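Local coordinates for protein lovastatin nonaketide synthase, polyketide synthase component (Aspergillus terreus, PDB 7CPX) that builds dihydromonacolin L, the polyketide core of lovastatin, from malonyl-CoA through repeated condensation and reduction and a single methylation while the growing chain stays tethered to its carrier domain, at residues Thr265-Ile270 with Gly376-Ser381; Cys314-Ala319 with Arg427-Asn432; Pro1837-Thr1842 with Arg1911-Val1916; His1874-His1879 with Ile2129-Glu2134. The protein carries 2 engineered substitutions. All coordinates share one frame; numbering follows the deposited sequence.

Contact 1: residues Thr265-Ile270 with Gly376-Ser381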
# COMPACT_ATOMS: atom_id res chain seq x y z
N THR A 265 32.89 -15.68 -46.98
CA THR A 265 31.76 -16.38 -47.58
C THR A 265 30.51 -15.51 -47.50
O THR A 265 30.23 -14.90 -46.47
CB THR A 265 31.52 -17.71 -46.88
OG1 THR A 265 32.64 -18.58 -47.11
CG2 THR A 265 30.26 -18.38 -47.41
N ILE A 266 29.78 -15.46 -48.59
CA ILE A 266 28.66 -14.53 -48.75
C ILE A 266 27.35 -15.26 -48.51
O ILE A 266 27.11 -16.34 -49.07
CB ILE A 266 28.70 -13.88 -50.14
CG1 ILE A 266 29.83 -12.86 -50.20
CG2 ILE A 266 27.35 -13.25 -50.45
CD1 ILE A 266 30.16 -12.38 -51.59
N GLU A 267 26.49 -14.66 -47.69
CA GLU A 267 25.14 -15.17 -47.49
C GLU A 267 24.18 -14.62 -48.54
O GLU A 267 23.33 -15.35 -49.05
CB GLU A 267 24.64 -14.82 -46.09
CG GLU A 267 25.41 -15.50 -44.97
CD GLU A 267 24.73 -15.33 -43.62
OE1 GLU A 267 23.78 -14.53 -43.53
OE2 GLU A 267 25.15 -16.01 -42.66
N CYS A 268 24.29 -13.34 -48.87
CA CYS A 268 23.46 -12.77 -49.93
C CYS A 268 24.02 -11.40 -50.29
O CYS A 268 25.02 -10.95 -49.72
CB CYS A 268 21.99 -12.66 -49.51
SG CYS A 268 21.68 -11.52 -48.16
N VAL A 269 23.37 -10.75 -51.24
CA VAL A 269 23.78 -9.44 -51.73
C VAL A 269 22.61 -8.48 -51.56
O VAL A 269 21.59 -8.61 -52.24
CB VAL A 269 24.24 -9.50 -53.19
CG1 VAL A 269 24.16 -8.12 -53.83
CG2 VAL A 269 25.64 -10.05 -53.29
N ILE A 270 22.76 -7.51 -50.66
CA ILE A 270 21.82 -6.41 -50.54
C ILE A 270 22.17 -5.42 -51.65
O ILE A 270 23.09 -4.61 -51.51
CB ILE A 270 21.87 -5.76 -49.16
CG1 ILE A 270 21.59 -6.81 -48.08
CG2 ILE A 270 20.85 -4.64 -49.07
CD1 ILE A 270 21.68 -6.28 -46.68
N GLY A 376 12.79 -10.28 -41.60
CA GLY A 376 12.39 -10.44 -42.98
C GLY A 376 13.59 -10.54 -43.90
O GLY A 376 13.64 -11.41 -44.78
N LEU A 377 14.58 -9.68 -43.69
CA LEU A 377 15.80 -9.76 -44.49
C LEU A 377 16.38 -11.16 -44.44
O LEU A 377 16.71 -11.75 -45.48
CB LEU A 377 16.82 -8.73 -43.99
CG LEU A 377 18.11 -8.66 -44.79
CD1 LEU A 377 18.37 -7.23 -45.23
CD2 LEU A 377 19.27 -9.19 -43.98
N MET A 378 16.47 -11.74 -43.24
CA MET A 378 16.97 -13.11 -43.14
C MET A 378 16.13 -14.05 -43.98
O MET A 378 16.67 -14.86 -44.75
CB MET A 378 16.99 -13.55 -41.67
CG MET A 378 17.89 -12.72 -40.77
SD MET A 378 19.56 -13.37 -40.58
CE MET A 378 20.23 -13.11 -42.22
N LYS A 379 14.81 -13.94 -43.87
CA LYS A 379 13.93 -14.78 -44.68
C LYS A 379 14.20 -14.55 -46.16
O LYS A 379 14.17 -15.50 -46.96
CB LYS A 379 12.47 -14.49 -44.34
CG LYS A 379 11.47 -15.38 -45.05
CD LYS A 379 10.10 -15.26 -44.42
CE LYS A 379 9.09 -16.19 -45.07
NZ LYS A 379 7.75 -16.11 -44.43
N ALA A 380 14.46 -13.30 -46.55
CA ALA A 380 14.79 -13.02 -47.94
C ALA A 380 16.20 -13.50 -48.26
O ALA A 380 16.48 -13.91 -49.40
CB ALA A 380 14.65 -11.53 -48.22
N SER A 381 17.10 -13.46 -47.28
CA SER A 381 18.48 -13.86 -47.53
C SER A 381 18.58 -15.37 -47.73
O SER A 381 18.89 -15.85 -48.82
CB SER A 381 19.38 -13.41 -46.38
OG SER A 381 20.71 -13.85 -46.56
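I270 meets L377 where I270 CD1 lies 3.7 Å from L377 CD1, and the two side chains cross at about a right angle. In L377 the CB bond points toward the strand, and CG lies anti to the backbone N (chi1 -177°). C268 and S381 also lie close, though their spacing is doubtful in the model; S381 OG is 3.9 Å from the carbonyl O of E267. Farther along, M378 bends at chi2 and chi3, and its methyl CE lies 4.0 Å from E267 OE1. That carboxylate oxygen is itself hydrogen-bonded to S16 OG, so the methyl is a neighbour of an acceptor already engaged.

E267 and C268 both face V13 of strand 11-19 in a classic beta bulge. L377 and M378 also touch V251, M378 reaches C18, and I445 of strand 439-446 lies against C268, L377 and A380. Helix 369-386 is thus buried among sheet strands, as expected of a core helix of the thiolase fold, and the side chain of L377 lies about 12 Å from that of H320, a predicted ketosynthase active-site residue. I270 and L377 supply an apolar contact between strand and helix, while the buried carboxylate of E267 is satisfied by S16 of strand 11-19.

Contact 2: residues Cys314-Ala319 with Arg427-Asn432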
# COMPACT_ATOMS: atom_id res chain seq x y z
N CYS A 314 11.63 -8.80 -58.48
CA CYS A 314 11.95 -9.75 -57.43
C CYS A 314 10.89 -10.84 -57.40
O CYS A 314 9.69 -10.56 -57.36
CB CYS A 314 12.02 -9.06 -56.07
SG CYS A 314 10.52 -8.18 -55.60
N GLN A 315 11.34 -12.10 -57.44
CA GLN A 315 10.42 -13.23 -57.45
C GLN A 315 9.82 -13.50 -56.08
O GLN A 315 8.76 -14.13 -56.00
CB GLN A 315 11.14 -14.48 -57.95
CG GLN A 315 11.80 -14.31 -59.32
CD GLN A 315 13.15 -13.64 -59.24
OE1 GLN A 315 14.04 -14.08 -58.50
NE2 GLN A 315 13.32 -12.55 -59.98
N PHE A 316 10.47 -13.04 -55.02
CA PHE A 316 9.95 -13.16 -53.66
C PHE A 316 9.94 -11.78 -53.02
O PHE A 316 10.77 -10.92 -53.35
CB PHE A 316 10.80 -14.13 -52.83
CG PHE A 316 10.35 -14.24 -51.40
CD1 PHE A 316 9.08 -14.67 -51.08
CD2 PHE A 316 11.22 -13.93 -50.37
CE1 PHE A 316 8.67 -14.78 -49.76
CE2 PHE A 316 10.83 -14.03 -49.05
CZ PHE A 316 9.55 -14.46 -48.75
N PHE A 317 8.99 -11.57 -52.12
CA PHE A 317 8.82 -10.27 -51.47
C PHE A 317 8.49 -10.52 -50.00
O PHE A 317 7.35 -10.83 -49.66
CB PHE A 317 7.72 -9.46 -52.15
CG PHE A 317 7.70 -8.01 -51.75
CD1 PHE A 317 7.14 -7.62 -50.55
CD2 PHE A 317 8.25 -7.05 -52.58
CE1 PHE A 317 7.12 -6.29 -50.19
CE2 PHE A 317 8.24 -5.72 -52.21
CZ PHE A 317 7.67 -5.34 -51.02
N GLU A 318 9.50 -10.37 -49.14
CA GLU A 318 9.25 -10.47 -47.71
C GLU A 318 8.48 -9.25 -47.26
O GLU A 318 9.07 -8.21 -46.94
CB GLU A 318 10.56 -10.62 -46.94
CG GLU A 318 10.40 -11.31 -45.59
CD GLU A 318 9.69 -10.46 -44.56
OE1 GLU A 318 9.69 -9.22 -44.71
OE2 GLU A 318 9.15 -11.02 -43.59
N ALA A 319 7.16 -9.36 -47.26
CA ALA A 319 6.30 -8.24 -46.92
C ALA A 319 6.32 -7.98 -45.42
O ALA A 319 6.65 -8.86 -44.61
CB ALA A 319 4.87 -8.51 -47.38
N ARG A 427 18.74 -14.92 -58.33
CA ARG A 427 17.48 -14.91 -57.60
C ARG A 427 17.36 -13.59 -56.84
O ARG A 427 18.32 -13.15 -56.20
CB ARG A 427 17.41 -16.08 -56.63
CG ARG A 427 17.34 -17.44 -57.30
CD ARG A 427 17.11 -18.54 -56.27
NE ARG A 427 18.31 -18.84 -55.50
CZ ARG A 427 19.20 -19.76 -55.84
NH1 ARG A 427 19.07 -20.49 -56.94
NH2 ARG A 427 20.26 -19.96 -55.05
N ARG A 428 16.20 -12.95 -56.94
CA ARG A 428 15.99 -11.64 -56.35
C ARG A 428 14.76 -11.69 -55.45
O ARG A 428 13.70 -12.16 -55.87
CB ARG A 428 15.82 -10.56 -57.42
CG ARG A 428 15.75 -9.16 -56.86
CD ARG A 428 15.74 -8.11 -57.96
NE ARG A 428 16.92 -8.18 -58.81
CZ ARG A 428 16.98 -8.82 -59.97
NH1 ARG A 428 15.94 -9.46 -60.47
NH2 ARG A 428 18.13 -8.82 -60.65
N ALA A 429 14.92 -11.21 -54.22
CA ALA A 429 13.84 -11.09 -53.26
C ALA A 429 13.78 -9.65 -52.77
O ALA A 429 14.70 -8.85 -52.97
CB ALA A 429 14.04 -12.05 -52.08
N SER A 430 12.67 -9.32 -52.11
CA SER A 430 12.47 -7.98 -51.57
C SER A 430 11.94 -8.08 -50.15
O SER A 430 11.18 -8.99 -49.81
CB SER A 430 11.50 -7.18 -52.44
OG SER A 430 12.14 -6.70 -53.61
N VAL A 431 12.35 -7.12 -49.33
CA VAL A 431 11.99 -7.07 -47.92
C VAL A 431 11.35 -5.72 -47.65
O VAL A 431 11.92 -4.69 -48.01
CB VAL A 431 13.20 -7.28 -47.00
CG1 VAL A 431 12.77 -7.32 -45.55
CG2 VAL A 431 13.95 -8.55 -47.37
N ASN A 432 10.18 -5.73 -47.02
CA ASN A 432 9.48 -4.52 -46.63
C ASN A 432 9.23 -4.54 -45.13
O ASN A 432 8.79 -5.56 -44.60
CB ASN A 432 8.16 -4.38 -47.38
CG ASN A 432 8.19 -3.28 -48.42
OD1 ASN A 432 9.22 -2.65 -48.67
ND2 ASN A 432 7.04 -3.03 -49.04
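Q315 and R428 open the pairing of these strands: R428 N donates to the side-chain carbonyl OE1 of Q315 at 2.9 Å, in an almost straight bond (175°). OE1 is gripped twice, for W418 NE1 donates to it as well. The carbonyl O of R428 takes two weak bonds, from the backbone N of Q315 and of F316. Beyond this the bonding is that of parallel strands: F316 O receives a weak bond from S430 N, S430 O accepts from E318 N at a doubtful length, and E318 O accepts from N432 N at 2.7 Å.

The polar side-chain ends look elsewhere. R428 NE forms a salt bridge with E446 while its NH1 serves the carbonyls of E311 and R313; S430 OG bonds to Y300 OH, and E318 OE2 accepts from the backbone N of A361. On the face shared by F317 and S430, the aromatic ring meets S430 CB, 3.3 Å from F317 CD2. N432 ND2 comes in the ring plane at the edge, 3.1 Å from F317 CZ, with amide and ring 88° apart.

In this sheet of the ketosynthase's thiolase fold, the N432 side chain lies about 5 Å from that of H320, a predicted active-site residue. R428 is charge-matched by E446 at one strand end, while the N432 N to E318 O bond lies beside the predicted site at the other.

Contact 3: residues Pro1837-Thr1842 with Arg1911-Val1916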
# COMPACT_ATOMS: atom_id res chain seq x y z
N PRO A 1837 -42.56 21.12 28.14
CA PRO A 1837 -41.45 20.19 28.38
C PRO A 1837 -40.47 20.18 27.22
O PRO A 1837 -40.83 19.88 26.08
CB PRO A 1837 -42.15 18.83 28.54
CG PRO A 1837 -43.53 19.16 28.95
CD PRO A 1837 -43.87 20.45 28.26
N VAL A 1838 -39.22 20.52 27.52
CA VAL A 1838 -38.14 20.51 26.55
C VAL A 1838 -36.99 19.71 27.14
O VAL A 1838 -36.46 20.07 28.19
CB VAL A 1838 -37.67 21.93 26.19
CG1 VAL A 1838 -36.42 21.88 25.35
CG2 VAL A 1838 -38.78 22.67 25.45
N ALA A 1839 -36.60 18.64 26.45
CA ALA A 1839 -35.55 17.75 26.91
C ALA A 1839 -34.24 18.04 26.19
O ALA A 1839 -34.22 18.22 24.97
CB ALA A 1839 -35.95 16.29 26.69
N LEU A 1840 -33.16 18.09 26.95
CA LEU A 1840 -31.82 18.25 26.40
C LEU A 1840 -31.35 16.87 25.96
O LEU A 1840 -30.58 16.20 26.65
CB LEU A 1840 -30.89 18.88 27.43
CG LEU A 1840 -29.46 19.22 26.99
CD1 LEU A 1840 -29.39 19.62 25.53
CD2 LEU A 1840 -28.94 20.35 27.86
N GLN A 1841 -31.83 16.45 24.80
CA GLN A 1841 -31.66 15.08 24.33
C GLN A 1841 -30.34 14.91 23.60
O GLN A 1841 -29.91 15.79 22.84
CB GLN A 1841 -32.82 14.70 23.41
CG GLN A 1841 -32.81 13.25 22.95
CD GLN A 1841 -33.12 12.28 24.07
OE1 GLN A 1841 -32.22 11.78 24.74
NE2 GLN A 1841 -34.40 12.02 24.29
N THR A 1842 -29.69 13.78 23.83
CA THR A 1842 -28.50 13.42 23.08
C THR A 1842 -28.88 12.96 21.67
O THR A 1842 -29.95 12.40 21.44
CB THR A 1842 -27.73 12.31 23.79
OG1 THR A 1842 -26.51 12.05 23.10
CG2 THR A 1842 -28.57 11.03 23.84
N ARG A 1911 -35.94 12.18 31.80
CA ARG A 1911 -35.92 12.81 30.49
C ARG A 1911 -34.98 14.00 30.38
O ARG A 1911 -34.69 14.43 29.26
CB ARG A 1911 -37.34 13.28 30.11
CG ARG A 1911 -38.30 12.15 29.79
CD ARG A 1911 -38.02 11.54 28.43
NE ARG A 1911 -38.81 10.34 28.18
CZ ARG A 1911 -38.44 9.11 28.49
NH1 ARG A 1911 -37.27 8.87 29.08
NH2 ARG A 1911 -39.25 8.09 28.22
N ASN A 1912 -34.48 14.55 31.49
CA ASN A 1912 -33.59 15.70 31.47
C ASN A 1912 -34.23 16.87 30.73
O ASN A 1912 -33.70 17.39 29.75
CB ASN A 1912 -32.25 15.33 30.82
CG ASN A 1912 -31.21 16.43 30.97
OD1 ASN A 1912 -31.30 17.26 31.87
ND2 ASN A 1912 -30.23 16.43 30.08
N ALA A 1913 -35.40 17.27 31.22
CA ALA A 1913 -36.21 18.27 30.55
C ALA A 1913 -36.50 19.44 31.48
O ALA A 1913 -36.49 19.31 32.70
CB ALA A 1913 -37.53 17.67 30.06
N SER A 1914 -36.76 20.60 30.86
CA SER A 1914 -37.17 21.77 31.63
C SER A 1914 -38.37 21.45 32.51
O SER A 1914 -38.49 21.97 33.62
CB SER A 1914 -37.49 22.93 30.69
OG SER A 1914 -38.59 22.60 29.86
N ILE A 1915 -39.26 20.60 32.02
CA ILE A 1915 -40.41 20.13 32.78
C ILE A 1915 -40.41 18.61 32.76
O ILE A 1915 -40.31 18.00 31.69
CB ILE A 1915 -41.74 20.68 32.22
CG1 ILE A 1915 -41.68 22.21 32.19
CG2 ILE A 1915 -42.91 20.20 33.06
CD1 ILE A 1915 -42.93 22.87 31.63
N VAL A 1916 -40.51 18.00 33.94
CA VAL A 1916 -40.45 16.56 34.10
C VAL A 1916 -41.73 16.09 34.78
O VAL A 1916 -42.37 16.84 35.53
CB VAL A 1916 -39.21 16.14 34.92
CG1 VAL A 1916 -39.37 14.72 35.45
CG2 VAL A 1916 -37.96 16.26 34.07
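P1837 and I1915 cross obliquely at one end of this contact, where P1837 CG lies 4.0 Å from I1915 CB. Next along, S1914 turns its hydroxyl back to the opposite backbone: at chi1 63° OG sits between its own N and carbonyl carbon, where V1838 N donates to it at 3.2 Å. The same OG is hydrogen-bonded to S1833 O. V1838 returns a bond through its carbonyl, which accepts from S1914 N at 2.7 Å with the donor tilted 28° from the carbonyl plane.

A1839 and A1913 form a single beta bridge, their methyl groups 4.0 Å apart; the A1839 methyl also lies 3.4 Å from the carbonyl O of R1911. The bridge attaches strand 1838-1842, whose other partner is strand 1849-1853, to the approach to strand 1915-1918 in the larger mixed sheet. This region, ahead of the ketoreductase, is probably the inactive enoylreductase-like part of the synthase.

L1840, centre of an inverse gamma turn, donates from N to N1912 O at 2.9 Å. In N1912, CG is anti to the backbone N; ND2 lies 3.7 Å from L1840 CB. Its OD1 is hydrogen-bonded to S1876 OG. R1911 turns its guanidinium to a salt bridge with E2150, and L1840 packs on F2114 and A2115 of helix 2111-2117.

Contact 4: residues His1874-His1879 with Ile2129-Glu2134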
# COMPACT_ATOMS: atom_id res chain seq x y z
N HIS A 1874 -35.31 24.05 37.13
CA HIS A 1874 -34.42 25.20 37.02
C HIS A 1874 -32.99 24.76 36.71
O HIS A 1874 -32.31 25.38 35.90
CB HIS A 1874 -34.43 26.01 38.31
CG HIS A 1874 -35.73 26.68 38.60
ND1 HIS A 1874 -36.95 26.06 38.43
CD2 HIS A 1874 -36.01 27.93 39.05
CE1 HIS A 1874 -37.92 26.89 38.75
NE2 HIS A 1874 -37.38 28.03 39.14
N PHE A 1875 -32.54 23.68 37.36
CA PHE A 1875 -31.21 23.15 37.17
C PHE A 1875 -31.28 21.63 37.09
O PHE A 1875 -32.14 21.01 37.70
CB PHE A 1875 -30.27 23.58 38.30
CG PHE A 1875 -30.18 25.06 38.48
CD1 PHE A 1875 -29.25 25.81 37.78
CD2 PHE A 1875 -31.02 25.71 39.36
CE1 PHE A 1875 -29.17 27.17 37.94
CE2 PHE A 1875 -30.95 27.08 39.54
CZ PHE A 1875 -30.02 27.81 38.82
N SER A 1876 -30.36 21.05 36.32
CA SER A 1876 -30.36 19.61 36.13
C SER A 1876 -28.95 19.12 35.84
O SER A 1876 -28.06 19.90 35.51
CB SER A 1876 -31.30 19.18 35.00
OG SER A 1876 -30.83 19.65 33.75
N CYS A 1877 -28.77 17.81 35.97
CA CYS A 1877 -27.51 17.18 35.59
C CYS A 1877 -27.61 16.66 34.16
O CYS A 1877 -28.52 15.88 33.86
CB CYS A 1877 -27.16 16.04 36.54
SG CYS A 1877 -25.63 15.19 36.13
N PRO A 1878 -26.71 17.05 33.26
CA PRO A 1878 -26.84 16.61 31.86
C PRO A 1878 -26.86 15.10 31.70
O PRO A 1878 -27.59 14.58 30.85
CB PRO A 1878 -25.62 17.22 31.17
CG PRO A 1878 -25.09 18.25 32.10
CD PRO A 1878 -25.48 17.85 33.48
N HIS A 1879 -26.07 14.38 32.49
CA HIS A 1879 -25.92 12.94 32.36
C HIS A 1879 -26.79 12.22 33.36
O HIS A 1879 -26.90 12.63 34.52
CB HIS A 1879 -24.45 12.55 32.55
CG HIS A 1879 -23.48 13.54 32.00
ND1 HIS A 1879 -23.18 13.61 30.66
CD2 HIS A 1879 -22.75 14.50 32.61
CE1 HIS A 1879 -22.30 14.58 30.46
NE2 HIS A 1879 -22.02 15.13 31.63
N ILE A 2129 -26.80 22.04 34.08
CA ILE A 2129 -27.54 22.86 33.14
C ILE A 2129 -28.51 23.75 33.91
O ILE A 2129 -29.24 23.28 34.78
CB ILE A 2129 -28.31 21.98 32.13
CG1 ILE A 2129 -27.35 21.14 31.31
CG2 ILE A 2129 -29.16 22.85 31.24
CD1 ILE A 2129 -27.87 19.75 31.04
N SER A 2130 -28.50 25.03 33.58
CA SER A 2130 -29.41 26.02 34.17
C SER A 2130 -30.54 26.25 33.18
O SER A 2130 -30.38 26.94 32.18
CB SER A 2130 -28.67 27.31 34.48
OG SER A 2130 -29.57 28.34 34.85
N TRP A 2131 -31.69 25.66 33.47
CA TRP A 2131 -32.84 25.76 32.57
C TRP A 2131 -33.47 27.14 32.69
O TRP A 2131 -33.83 27.55 33.81
CB TRP A 2131 -33.86 24.69 32.90
CG TRP A 2131 -33.44 23.33 32.46
CD1 TRP A 2131 -32.89 22.35 33.23
CD2 TRP A 2131 -33.54 22.79 31.14
NE1 TRP A 2131 -32.64 21.24 32.47
CE2 TRP A 2131 -33.02 21.48 31.18
CE3 TRP A 2131 -34.00 23.28 29.92
CZ2 TRP A 2131 -32.97 20.66 30.06
CZ3 TRP A 2131 -33.95 22.47 28.80
CH2 TRP A 2131 -33.43 21.17 28.88
N PRO A 2132 -33.64 27.88 31.60
CA PRO A 2132 -34.31 29.18 31.70
C PRO A 2132 -35.74 29.02 32.20
O PRO A 2132 -36.42 28.04 31.89
CB PRO A 2132 -34.27 29.71 30.26
CG PRO A 2132 -34.13 28.50 29.41
CD PRO A 2132 -33.30 27.55 30.21
N ARG A 2133 -36.19 30.00 32.99
CA ARG A 2133 -37.50 29.95 33.61
C ARG A 2133 -38.47 31.00 33.08
O ARG A 2133 -39.69 30.80 33.20
CB ARG A 2133 -37.37 30.12 35.13
CG ARG A 2133 -36.60 29.01 35.81
CD ARG A 2133 -37.13 27.64 35.42
NE ARG A 2133 -38.59 27.63 35.40
CZ ARG A 2133 -39.32 26.69 34.81
NH1 ARG A 2133 -38.76 25.65 34.22
NH2 ARG A 2133 -40.64 26.81 34.82
N GLU A 2134 -37.98 32.09 32.50
CA GLU A 2134 -38.85 33.10 31.92
C GLU A 2134 -39.10 32.79 30.46
O GLU A 2134 -38.20 32.33 29.75
CB GLU A 2134 -38.23 34.49 32.07
CG GLU A 2134 -37.91 34.87 33.51
CD GLU A 2134 -39.14 34.90 34.39
OE1 GLU A 2134 -40.26 34.93 33.85
OE2 GLU A 2134 -38.98 34.89 35.63
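H1874 presents one ring face to R2133, whose CD stands 3.4 Å above the ring centre in a CH-pi contact only 11° off the normal. The two side chains cross at about a right angle, yet ring and guanidinium planes lie 12° apart. ND1 of H1874 is engaged with Y1872 O, R2133 NH1 bonds to V1873 O, and the histidine ring also meets that of H1895. The indole of W2131 works at its edge: NE1 donates to S1876 OG at 2.7 Å, the hydroxyl lying 18° out of the ring plane, while I2129 CG2 of its own segment covers one face toward the rim. F1875 meets S2130 obliquely, CE1 at 3.3 Å from S2130 OG.

Behind these groups the strands run antiparallel. S1876 and I2129 form a hydrogen-bonded pair, each backbone N donating to the other's carbonyl, and W2131 N donates to H1874 O. P1878 CG packs on I2129 CD1, the two side chains running in opposite senses. H1874 and F1875 both face Q1893 on strand 1887-1898, another neighbour, in a classic beta bulge.

The pairing thus attaches strand 2128-2130, just ahead of the ketoreductase, to strand 1869-1883 of the mixed sheet. Between the indole N-H and N1912, the buried S1876 hydroxyl has two partners; ND1 donating to a backbone carbonyl would be consistent with a fixed histidine ring.

How the contacts relate
From the N terminus, the chain first opens contact 1 at 265-270 and then contact 2 at 314-319; residues 376-381 close the first before 427-432 close the second, so these two loops cross. Their centres lie 11 Å apart, and A380 and G376 touch V431 and E318, packing helix 369-386 on the sheet. Far along the chain, 1837-1842 and 1874-1879 open contacts 3 and 4, which close at 1911-1916 and 2129-2134 and cross likewise, centres 9 Å apart. Contact 3 joins strand 1838-1842 to the mixed sheet, contact 4 strand 2128-2130 to strand 1869-1883; W2131 lies against V1838 and N1912. The centres of the two pairs lie 98 to 103 Å apart.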